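Local coordinates for protein aminotransferase, class I and II (Erwinia tasmaniensis, PDB 5Z0Q) that belongs to the class I and II aminotransferases, a family built on a large mixed alpha/beta domain, and holds pyridoxal-5'-phosphate in its pocket, at residues P91-F96 / E258-F263; I233-P238 / S250-P255. All blocks are in the same frame, centred on the assembly; numbering follows the deposited sequence.

Interaction 1. Residues P91-F96 / E258-F263; sequences PEWLVF and ELRARF
Arg260 and Phe263 of helix 257-267 meet Glu92 and Trp93, in the 3-10 turn that leads into strand 94-97, and Val95 within that strand, at one border of the mixed sheet in the large domain. The contact is a worked example of helix-on-sheet packing in the alpha/beta fold of these proteins, with a long arginine carrying most of it. From CB, which points toward the strand segment, Arg260 sets CG anti to the backbone N (chi1 -165°), and this carbon rests against Val95 CG2 at 4.0 Å. The chain runs on extended to CD, 3.3 Å from Glu92 O. It then bends at chi3 (-42°), the turn that places NE close to the same carbonyl. Glu92 O and Arg260 NE are 3.0 Å apart, yet the angle is too poor for a hydrogen bond. The oxygen instead stands above one face of the guanidinium, offset toward its rim, while NE donates to Ile254 O. CZ is likewise near Glu92 O, and at the tip NH2 comes to 3.3 Å from Trp93 CD1. The guanidinium and indole planes are nearly parallel, 16° apart, but NH2 approaches the ring obliquely. The carboxylate of Glu92 adds a more distant opposite charge, with OE2 5.5 Å from Arg260 NH2, close enough perhaps to favour the cation though not a salt bridge. One helical turn further on, the contact becomes wholly apolar. Phe263 leans on Ile106 and Phe111 of helix 101-111, so the same ring ties the border strand to a second helix. Toward the strand it offers an edge: Val95 CG1 sits near the plane of the phenyl ring, 4.0 Å from Phe263 CE2.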
ATOM      1  N   PRO A  91       4.688 -20.708   9.669  1.00 33.91           N
ATOM      2  CA  PRO A  91       4.142 -19.346   9.804  1.00 34.99           C
ATOM      3  C   PRO A  91       5.148 -18.243   9.518  1.00 32.16           C
ATOM      4  O   PRO A  91       4.778 -17.219   8.932  1.00 39.95           O
ATOM      5  CB  PRO A  91       3.659 -19.312  11.262  1.00 28.48           C
ATOM      6  CG  PRO A  91       3.406 -20.744  11.605  1.00 25.83           C
ATOM      7  CD  PRO A  91       4.464 -21.518  10.877  1.00 34.01           C
ATOM      8  N   GLU A  92       6.414 -18.420   9.905  1.00 28.51           N
ATOM      9  CA  GLU A  92       7.396 -17.362   9.691  1.00 29.52           C
ATOM     10  C   GLU A  92       7.795 -17.210   8.228  1.00 34.07           C
ATOM     11  O   GLU A  92       8.525 -16.268   7.901  1.00 36.03           O
ATOM     12  CB  GLU A  92       8.644 -17.606  10.546  1.00 28.41           C
ATOM     13  CG  GLU A  92       9.466 -18.826  10.157  1.00 26.41           C
ATOM     14  CD  GLU A  92       8.985 -20.099  10.826  1.00 40.54           C
ATOM     15  OE1 GLU A  92       7.878 -20.092  11.405  1.00 40.86           O
ATOM     16  OE2 GLU A  92       9.719 -21.109  10.776  1.00 40.10           O
ATOM     17  N   TRP A  93       7.341 -18.103   7.345  1.00 34.27           N
ATOM     18  CA  TRP A  93       7.611 -17.949   5.920  1.00 33.69           C
ATOM     19  C   TRP A  93       6.795 -16.828   5.295  1.00 27.71           C
ATOM     20  O   TRP A  93       7.156 -16.343   4.217  1.00 28.80           O
ATOM     21  CB  TRP A  93       7.317 -19.252   5.173  1.00 33.93           C
ATOM     22  CG  TRP A  93       8.192 -20.405   5.549  1.00 35.53           C
ATOM     23  CD1 TRP A  93       9.251 -20.388   6.410  1.00 37.94           C
ATOM     24  CD2 TRP A  93       8.082 -21.750   5.073  1.00 36.41           C
ATOM     25  NE1 TRP A  93       9.807 -21.643   6.499  1.00 40.91           N
ATOM     26  CE2 TRP A  93       9.107 -22.497   5.686  1.00 36.43           C
ATOM     27  CE3 TRP A  93       7.216 -22.397   4.186  1.00 34.81           C
ATOM     28  CZ2 TRP A  93       9.290 -23.856   5.443  1.00 33.25           C
ATOM     29  CZ3 TRP A  93       7.399 -23.747   3.945  1.00 31.14           C
ATOM     30  CH2 TRP A  93       8.427 -24.460   4.570  1.00 34.47           C
ATOM     31  N   LEU A  94       5.711 -16.408   5.940  1.00 30.69           N
ATOM     32  CA  LEU A  94       4.777 -15.474   5.330  1.00 32.98           C
ATOM     33  C   LEU A  94       5.252 -14.035   5.479  1.00 30.21           C
ATOM     34  O   LEU A  94       5.798 -13.646   6.515  1.00 29.90           O
ATOM     35  CB  LEU A  94       3.389 -15.631   5.953  1.00 27.48           C
ATOM     36  CG  LEU A  94       2.752 -17.015   5.821  1.00 24.52           C
ATOM     37  CD1 LEU A  94       1.387 -17.043   6.484  1.00 25.85           C
ATOM     38  CD2 LEU A  94       2.647 -17.420   4.361  1.00 27.70           C
ATOM     39  N   VAL A  95       5.044 -13.249   4.424  1.00 31.47           N
ATOM     40  CA  VAL A  95       5.281 -11.808   4.428  1.00 32.94           C
ATOM     41  C   VAL A  95       4.093 -11.174   3.717  1.00 29.53           C
ATOM     42  O   VAL A  95       3.900 -11.390   2.515  1.00 29.09           O
ATOM     43  CB  VAL A  95       6.597 -11.415   3.739  1.00 26.76           C
ATOM     44  CG1 VAL A  95       6.730  -9.902   3.681  1.00 24.21           C
ATOM     45  CG2 VAL A  95       7.789 -12.022   4.462  1.00 24.18           C
ATOM     46  N   PHE A  96       3.295 -10.399   4.448  1.00 31.57           N
ATOM     47  CA  PHE A  96       2.092  -9.808   3.881  1.00 25.86           C
ATOM     48  C   PHE A  96       2.419  -8.520   3.135  1.00 25.31           C
ATOM     49  O   PHE A  96       3.242  -7.715   3.582  1.00 26.29           O
ATOM     50  CB  PHE A  96       1.063  -9.541   4.979  1.00 26.05           C
ATOM     51  CG  PHE A  96       0.590 -10.785   5.675  1.00 31.32           C
ATOM     52  CD1 PHE A  96      -0.264 -11.669   5.037  1.00 31.95           C
ATOM     53  CD2 PHE A  96       0.999 -11.070   6.967  1.00 33.03           C
ATOM     54  CE1 PHE A  96      -0.700 -12.818   5.673  1.00 33.58           C
ATOM     55  CE2 PHE A  96       0.566 -12.215   7.610  1.00 30.71           C
ATOM     56  CZ  PHE A  96      -0.285 -13.090   6.963  1.00 34.84           C
ATOM     57  N   GLU A 258      17.449 -16.549   4.654  1.00 32.50           N
ATOM     58  CA  GLU A 258      18.287 -15.478   4.125  1.00 31.78           C
ATOM     59  C   GLU A 258      17.573 -14.715   3.017  1.00 34.21           C
ATOM     60  O   GLU A 258      17.676 -13.484   2.938  1.00 34.18           O
ATOM     61  CB  GLU A 258      19.611 -16.044   3.615  1.00 37.13           C
ATOM     62  CG  GLU A 258      20.639 -14.976   3.267  1.00 54.54           C
ATOM     63  CD  GLU A 258      21.311 -15.215   1.928  1.00 63.94           C
ATOM     64  OE1 GLU A 258      21.887 -14.255   1.373  1.00 68.11           O
ATOM     65  OE2 GLU A 258      21.259 -16.359   1.425  1.00 57.53           O
ATOM     66  N   LEU A 259      16.851 -15.425   2.147  1.00 33.09           N
ATOM     67  CA  LEU A 259      16.103 -14.751   1.093  1.00 32.50           C
ATOM     68  C   LEU A 259      14.955 -13.928   1.659  1.00 36.87           C
ATOM     69  O   LEU A 259      14.558 -12.923   1.058  1.00 31.10           O
ATOM     70  CB  LEU A 259      15.579 -15.769   0.080  1.00 31.77           C
ATOM     71  CG  LEU A 259      16.633 -16.561  -0.695  1.00 31.56           C
ATOM     72  CD1 LEU A 259      15.972 -17.493  -1.700  1.00 30.01           C
ATOM     73  CD2 LEU A 259      17.615 -15.629  -1.388  1.00 25.93           C
ATOM     74  N   ARG A 260      14.410 -14.333   2.810  1.00 31.13           N
ATOM     75  CA  ARG A 260      13.341 -13.556   3.427  1.00 26.43           C
ATOM     76  C   ARG A 260      13.878 -12.267   4.036  1.00 27.45           C
ATOM     77  O   ARG A 260      13.197 -11.236   4.017  1.00 27.42           O
ATOM     78  CB  ARG A 260      12.625 -14.392   4.488  1.00 32.67           C
ATOM     79  CG  ARG A 260      11.290 -13.810   4.929  1.00 31.34           C
ATOM     80  CD  ARG A 260      10.692 -14.584   6.097  1.00 26.49           C
ATOM     81  NE  ARG A 260      10.837 -16.028   5.940  1.00 32.05           N
ATOM     82  CZ  ARG A 260      11.552 -16.798   6.754  1.00 32.24           C
ATOM     83  NH1 ARG A 260      12.180 -16.263   7.792  1.00 33.06           N
ATOM     84  NH2 ARG A 260      11.635 -18.104   6.536  1.00 40.32           N
ATOM     85  N   ALA A 261      15.096 -12.308   4.583  1.00 32.98           N
ATOM     86  CA  ALA A 261      15.699 -11.100   5.136  1.00 24.68           C
ATOM     87  C   ALA A 261      16.054 -10.110   4.034  1.00 29.96           C
ATOM     88  O   ALA A 261      15.850  -8.901   4.192  1.00 33.17           O
ATOM     89  CB  ALA A 261      16.936 -11.460   5.960  1.00 18.47           C
ATOM     90  N   ARG A 262      16.590 -10.603   2.913  1.00 28.83           N
ATOM     91  CA  ARG A 262      16.867  -9.727   1.779  1.00 31.74           C
ATOM     92  C   ARG A 262      15.585  -9.141   1.205  1.00 29.21           C
ATOM     93  O   ARG A 262      15.575  -7.990   0.752  1.00 28.25           O
ATOM     94  CB  ARG A 262      17.631 -10.495   0.698  1.00 33.34           C
ATOM     95  CG  ARG A 262      18.997 -10.999   1.135  1.00 44.85           C
ATOM     96  CD  ARG A 262      19.576 -11.983   0.126  1.00 47.31           C
ATOM     97  NE  ARG A 262      19.738 -11.389  -1.198  1.00 55.46           N
ATOM     98  CZ  ARG A 262      20.170 -12.053  -2.267  1.00 53.09           C
ATOM     99  NH1 ARG A 262      20.483 -13.339  -2.169  1.00 52.32           N
ATOM    100  NH2 ARG A 262      20.289 -11.433  -3.433  1.00 48.42           N
ATOM    101  N   PHE A 263      14.496  -9.914   1.218  1.00 28.08           N
ATOM    102  CA  PHE A 263      13.218  -9.416   0.724  1.00 23.37           C
ATOM    103  C   PHE A 263      12.664  -8.330   1.638  1.00 27.74           C
ATOM    104  O   PHE A 263      12.261  -7.257   1.171  1.00 26.27           O
ATOM    105  CB  PHE A 263      12.230 -10.577   0.597  1.00 22.82           C
ATOM    106  CG  PHE A 263      10.923 -10.206  -0.048  1.00 26.59           C
ATOM    107  CD1 PHE A 263      10.777 -10.250  -1.424  1.00 25.91           C
ATOM    108  CD2 PHE A 263       9.835  -9.828   0.722  1.00 22.42           C
ATOM    109  CE1 PHE A 263       9.575  -9.916  -2.021  1.00 22.92           C
ATOM    110  CE2 PHE A 263       8.631  -9.492   0.133  1.00 18.28           C
ATOM    111  CZ  PHE A 263       8.502  -9.536  -1.240  1.00 24.14           C
TER

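Interaction 2. Residues I233-P238 / S250-P255; sequences ITLMSP and SLAVIP
Met236 reaches over to Leu251 and Val253 on one face of an antiparallel ladder, where strands 232-236 and 250-253 run side by side within the mixed sheet of the large domain. The short segments lie at 162° to each other. Met236 CG and SD follow an extended course until a bend at chi3 (-57°) swings CE inward, 3.7 Å from Val253 CG2 and 3.9 Å from Leu251 CD1. The methionine and both its neighbours cross obliquely, and Thr234 shares their face, CB against CB with Val253. On the opposite face Leu235 and Ala252 form a non-hydrogen-bonded pair in which Leu235 CD2 settles on Ala252 CB. Ile233 CD1 touches that same methyl at 3.8 Å, and Ile233 lies beside Ile254, both pointing the same way. Two hydrogen-bonded pairs, Thr234-Val253 and Met236-Leu251, hold the backbones together, each linked in both directions. Where the ladder ends, the two serines approach through carbon while their hydroxyls turn elsewhere: Ser237 OG bonds to Ser239 OG and Ala249 O, Ser250 OG to Gly99 O, and Ser237 CB stands 3.6 Å from Ser250 CB.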
ATOM      1  N   ILE A 233      10.224 -17.854  -4.145  1.00 25.71           N
ATOM      2  CA  ILE A 233       9.257 -17.045  -3.415  1.00 26.82           C
ATOM      3  C   ILE A 233       7.904 -17.227  -4.090  1.00 26.43           C
ATOM      4  O   ILE A 233       7.809 -17.169  -5.320  1.00 30.60           O
ATOM      5  CB  ILE A 233       9.658 -15.557  -3.375  1.00 34.39           C
ATOM      6  CG1 ILE A 233       8.520 -14.708  -2.805  1.00 37.46           C
ATOM      7  CG2 ILE A 233      10.071 -15.065  -4.758  1.00 30.89           C
ATOM      8  CD1 ILE A 233       8.778 -13.221  -2.855  1.00 27.84           C
ATOM      9  N   THR A 234       6.868 -17.461  -3.291  1.00 25.70           N
ATOM     10  CA  THR A 234       5.534 -17.770  -3.794  1.00 31.33           C
ATOM     11  C   THR A 234       4.597 -16.608  -3.486  1.00 32.86           C
ATOM     12  O   THR A 234       4.467 -16.203  -2.325  1.00 34.96           O
ATOM     13  CB  THR A 234       5.012 -19.065  -3.169  1.00 33.84           C
ATOM     14  OG1 THR A 234       6.010 -20.086  -3.290  1.00 34.73           O
ATOM     15  CG2 THR A 234       3.740 -19.521  -3.867  1.00 30.05           C
ATOM     16  N   LEU A 235       3.944 -16.083  -4.519  1.00 24.72           N
ATOM     17  CA  LEU A 235       3.022 -14.959  -4.391  1.00 28.57           C
ATOM     18  C   LEU A 235       1.593 -15.464  -4.545  1.00 28.97           C
ATOM     19  O   LEU A 235       1.241 -16.033  -5.586  1.00 27.56           O
ATOM     20  CB  LEU A 235       3.326 -13.882  -5.432  1.00 26.33           C
ATOM     21  CG  LEU A 235       4.692 -13.200  -5.342  1.00 25.08           C
ATOM     22  CD1 LEU A 235       4.888 -12.249  -6.509  1.00 26.29           C
ATOM     23  CD2 LEU A 235       4.836 -12.461  -4.023  1.00 24.83           C
ATOM     24  N   MET A 236       0.775 -15.254  -3.516  1.00 23.32           N
ATOM     25  CA  MET A 236      -0.614 -15.691  -3.525  1.00 25.67           C
ATOM     26  C   MET A 236      -1.489 -14.625  -2.881  1.00 28.42           C
ATOM     27  O   MET A 236      -1.027 -13.815  -2.074  1.00 29.31           O
ATOM     28  CB  MET A 236      -0.788 -17.031  -2.801  1.00 34.46           C
ATOM     29  CG  MET A 236      -0.132 -18.204  -3.507  1.00 41.03           C
ATOM     30  SD  MET A 236      -0.242 -19.728  -2.558  1.00 63.66           S
ATOM     31  CE  MET A 236       0.540 -19.222  -1.029  1.00 44.03           C
ATOM     32  N   SER A 237      -2.773 -14.644  -3.247  1.00 31.39           N
ATOM     33  CA  SER A 237      -3.741 -13.658  -2.780  1.00 33.08           C
ATOM     34  C   SER A 237      -5.156 -14.068  -3.172  1.00 28.81           C
ATOM     35  O   SER A 237      -5.348 -14.745  -4.189  1.00 35.25           O
ATOM     36  CB  SER A 237      -3.416 -12.277  -3.353  1.00 31.09           C
ATOM     37  OG  SER A 237      -4.477 -11.366  -3.135  1.00 27.79           O
ATOM     38  N   PRO A 238      -6.169 -13.693  -2.389  1.00 31.84           N
ATOM     39  CA  PRO A 238      -7.553 -13.953  -2.802  1.00 32.03           C
ATOM     40  C   PRO A 238      -8.146 -12.802  -3.598  1.00 27.73           C
ATOM     41  O   PRO A 238      -9.370 -12.705  -3.738  1.00 26.88           O
ATOM     42  CB  PRO A 238      -8.277 -14.138  -1.465  1.00 19.02           C
ATOM     43  CG  PRO A 238      -7.544 -13.218  -0.546  1.00 21.81           C
ATOM     44  CD  PRO A 238      -6.094 -13.222  -0.994  1.00 30.06           C
ATOM     45  N   SER A 250      -2.337  -9.393  -0.019  1.00 30.94           N
ATOM     46  CA  SER A 250      -1.600 -10.507  -0.600  1.00 31.20           C
ATOM     47  C   SER A 250      -0.535 -10.961   0.390  1.00 31.37           C
ATOM     48  O   SER A 250      -0.341 -10.357   1.450  1.00 27.22           O
ATOM     49  CB  SER A 250      -0.967 -10.114  -1.940  1.00 33.47           C
ATOM     50  OG  SER A 250       0.071  -9.170  -1.748  1.00 35.03           O
ATOM     51  N   LEU A 251       0.168 -12.035   0.035  1.00 24.32           N
ATOM     52  CA  LEU A 251       1.231 -12.554   0.881  1.00 32.32           C
ATOM     53  C   LEU A 251       2.274 -13.245   0.017  1.00 28.04           C
ATOM     54  O   LEU A 251       1.963 -13.793  -1.044  1.00 25.85           O
ATOM     55  CB  LEU A 251       0.688 -13.517   1.949  1.00 38.47           C
ATOM     56  CG  LEU A 251      -0.190 -14.705   1.539  1.00 38.94           C
ATOM     57  CD1 LEU A 251       0.639 -15.918   1.124  1.00 29.80           C
ATOM     58  CD2 LEU A 251      -1.142 -15.070   2.668  1.00 36.12           C
ATOM     59  N   ALA A 252       3.517 -13.208   0.486  1.00 28.53           N
ATOM     60  CA  ALA A 252       4.628 -13.902  -0.147  1.00 23.10           C
ATOM     61  C   ALA A 252       5.136 -14.987   0.791  1.00 31.05           C
ATOM     62  O   ALA A 252       5.257 -14.767   2.000  1.00 29.57           O
ATOM     63  CB  ALA A 252       5.760 -12.934  -0.498  1.00 24.57           C
ATOM     64  N   VAL A 253       5.429 -16.156   0.232  1.00 32.17           N
ATOM     65  CA  VAL A 253       5.895 -17.306   0.999  1.00 31.18           C
ATOM     66  C   VAL A 253       7.357 -17.535   0.645  1.00 31.12           C
ATOM     67  O   VAL A 253       7.673 -18.012  -0.452  1.00 35.18           O
ATOM     68  CB  VAL A 253       5.053 -18.558   0.723  1.00 33.19           C
ATOM     69  CG1 VAL A 253       5.471 -19.689   1.650  1.00 30.93           C
ATOM     70  CG2 VAL A 253       3.573 -18.244   0.883  1.00 27.97           C
ATOM     71  N   ILE A 254       8.247 -17.196   1.568  1.00 35.21           N
ATOM     72  CA  ILE A 254       9.684 -17.329   1.379  1.00 30.18           C
ATOM     73  C   ILE A 254      10.216 -18.279   2.445  1.00 34.90           C
ATOM     74  O   ILE A 254      10.486 -17.873   3.577  1.00 32.66           O
ATOM     75  CB  ILE A 254      10.391 -15.964   1.453  1.00 32.27           C
ATOM     76  CG1 ILE A 254       9.539 -14.887   0.778  1.00 31.31           C
ATOM     77  CG2 ILE A 254      11.760 -16.040   0.800  1.00 28.80           C
ATOM     78  CD1 ILE A 254      10.048 -13.481   0.991  1.00 22.41           C
ATOM     79  N   PRO A 255      10.370 -19.567   2.120  1.00 34.02           N
ATOM     80  CA  PRO A 255      10.894 -20.509   3.121  1.00 32.25           C
ATOM     81  C   PRO A 255      12.349 -20.264   3.480  1.00 34.52           C
ATOM     82  O   PRO A 255      12.752 -20.556   4.613  1.00 36.28           O
ATOM     83  CB  PRO A 255      10.702 -21.878   2.450  1.00 29.95           C
ATOM     84  CG  PRO A 255       9.674 -21.648   1.386  1.00 28.79           C
ATOM     85  CD  PRO A 255       9.911 -20.252   0.903  1.00 28.20           C
TER

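Overall arrangement
Strand 250-253 joins the two contacts: it pairs with strand 232-236 in interaction 2, and on its other side with strand 94-97 of interaction 1. Backbone bonds make that second seam, Ala252 N to Val95 O at 2.8 Å and Ile254 N to Trp93 O at 3.0 Å. The chain then turns directly into helix 257-267, whose Phe263 CE1 packs 3.5 Å from Ile233 CD1, so the helix of interaction 1 also touches the side chains of interaction 2; the centres of the two contacts are about 10 Å apart. Pyridoxal-5'-phosphate is nearer interaction 2: about 6 Å from the Ser237 side chain, against about 12 Å for that of Phe263. Lys240 and Gly99 of its pocket follow closely after segments 233-238 and 91-96.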